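PDB 3SC4: short chain dehydrogenase (A0QTM2 homolog) from Mycobacterium thermoresistibile, which probably catalyses an NAD(P)-dependent oxidation or reduction, as a member of the short-chain dehydrogenase family with its Rossmann-type fold. Local coordinates for residues B[227-230]-B[231-235]. Residues are numbered along the deposited sequence; the frame is centred on the assembly and turned at random.
Sequences AAYV and VLNKP
Asn233 folds back over Tyr229, four residues earlier. Its amide nitrogen ND2 gives a hydrogen bond to Tyr229 O at 2.9 Å. The donor stands above the carbonyl plane, 41° out of it, so the bond misses the lone-pair direction. The same ND2 lies over the centre of the Tyr229 ring, 3.4 Å above its plane. Ring and amide planes are 61° apart, so the two groups are not stacked flat; the amide presents its nitrogen to the ring face. Two torsions bring this about. In Tyr229, CG is anti to the backbone N (chi1 -174°), and in Asn233, CG lies beside its own N.

The backbone beneath belongs to the C-terminal part of helix 222-232. Regular i to i+4 bonds run from Val231 N to Ala227 O (3.1 Å) and from Leu232 N to Ala228 O (2.8 Å). Asn233 N makes two weak hydrogen bonds, to Tyr229 O and to Val230 O, both at 3.3 Å. Tyr229 O thus accepts one firm bond from the side chain of Asn233 and one weak one from its backbone. Lys234 N bonds to Val231 O at 3.0 Å. Leu232 CG packs against Ala228 O, 3.2 Å away.

Farther out, a hydrogen bond from Tyr229 OH to Asp32 OD2 and a cation-pi contact of the ring with Arg28 tie the tyrosine to helix 20-30 and the residues just after it. Ala228 and Val231 pack on Leu148 of strand 146-149, while Ala227 and Ala228 reach Leu194 of strand 190-195. Val230 and Val231 touch Val248 of helix 245-252, so this part of the helix packs against both the parallel Rossmann sheet and a neighbouring helix.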
loop_
_atom_site.group_PDB
_atom_site.type_symbol
_atom_site.label_atom_id
_atom_site.label_comp_id
_atom_site.label_asym_id
_atom_site.label_seq_id
_atom_site.Cartn_x
_atom_site.Cartn_y
_atom_site.Cartn_z
ATOM N N ALA B 227 14.214 -21.261 4.257
ATOM C CA ALA B 227 14.512 -19.888 4.714
ATOM C C ALA B 227 13.523 -19.493 5.834
ATOM O O ALA B 227 13.928 -18.972 6.872
ATOM C CB ALA B 227 14.503 -18.863 3.558
ATOM N N ALA B 228 12.240 -19.787 5.638
ATOM C CA ALA B 228 11.217 -19.457 6.635
ATOM C C ALA B 228 11.575 -20.066 7.984
ATOM O O ALA B 228 11.505 -19.400 9.022
ATOM C CB ALA B 228 9.839 -19.966 6.171
ATOM N N TYR B 229 11.981 -21.338 7.934
ATOM C CA TYR B 229 12.312 -22.110 9.114
ATOM C C TYR B 229 13.410 -21.417 9.904
ATOM O O TYR B 229 13.311 -21.252 11.107
ATOM C CB TYR B 229 12.730 -23.523 8.705
ATOM C CG TYR B 229 12.948 -24.458 9.884
ATOM C CD1 TYR B 229 11.867 -25.081 10.526
ATOM C CD2 TYR B 229 14.245 -24.711 10.364
ATOM C CE1 TYR B 229 12.063 -25.931 11.608
ATOM C CE2 TYR B 229 14.462 -25.554 11.453
ATOM C CZ TYR B 229 13.370 -26.163 12.075
ATOM O OH TYR B 229 13.612 -27.004 13.133
ATOM N N VAL B 230 14.451 -20.990 9.215
ATOM C CA VAL B 230 15.535 -20.261 9.860
ATOM C C VAL B 230 15.000 -19.018 10.572
ATOM O O VAL B 230 15.324 -18.785 11.737
ATOM C CB VAL B 230 16.616 -19.860 8.842
ATOM C CG1 VAL B 230 17.627 -18.895 9.483
ATOM C CG2 VAL B 230 17.289 -21.133 8.238
ATOM N N VAL B 231 14.151 -18.255 9.889
ATOM C CA VAL B 231 13.622 -17.002 10.435
ATOM C C VAL B 231 12.720 -17.265 11.641
ATOM O O VAL B 231 12.803 -16.551 12.651
ATOM C CB VAL B 231 12.881 -16.155 9.357
ATOM C CG1 VAL B 231 12.168 -14.953 9.984
ATOM C CG2 VAL B 231 13.849 -15.689 8.313
ATOM N N LEU B 232 11.896 -18.313 11.568
ATOM C CA LEU B 232 10.929 -18.594 12.641
ATOM C C LEU B 232 11.574 -19.121 13.923
ATOM O O LEU B 232 10.935 -19.148 14.981
ATOM C CB LEU B 232 9.856 -19.559 12.149
ATOM C CG LEU B 232 8.980 -19.010 11.018
ATOM C CD1 LEU B 232 8.082 -20.096 10.445
ATOM C CD2 LEU B 232 8.185 -17.835 11.530
ATOM N N ASN B 233 12.836 -19.521 13.819
ATOM C CA ASN B 233 13.634 -19.917 14.973
ATOM C C ASN B 233 14.502 -18.812 15.542
ATOM O O ASN B 233 15.152 -19.024 16.581
ATOM C CB ASN B 233 14.512 -21.112 14.616
ATOM C CG ASN B 233 13.744 -22.392 14.632
ATOM O OD1 ASN B 233 13.444 -22.902 15.695
ATOM N ND2 ASN B 233 13.397 -22.916 13.451
ATOM N N LYS B 234 14.520 -17.632 14.916
ATOM C CA LYS B 234 15.328 -16.538 15.468
ATOM C C LYS B 234 14.615 -15.962 16.679
ATOM O O LYS B 234 13.435 -16.241 16.896
ATOM C CB LYS B 234 15.579 -15.434 14.441
ATOM C CG LYS B 234 16.490 -15.827 13.308
ATOM C CD LYS B 234 17.983 -15.749 13.637
ATOM C CE LYS B 234 18.798 -15.433 12.368
ATOM N NZ LYS B 234 20.070 -16.155 12.299
ATOM N N PRO B 235 15.337 -15.187 17.494
ATOM C CA PRO B 235 14.641 -14.551 18.599
ATOM C C PRO B 235 13.666 -13.484 18.094
ATOM O O PRO B 235 13.860 -12.916 17.006
ATOM C CB PRO B 235 15.766 -13.933 19.442
ATOM C CG PRO B 235 17.022 -14.086 18.633
ATOM C CD PRO B 235 16.796 -15.184 17.671
#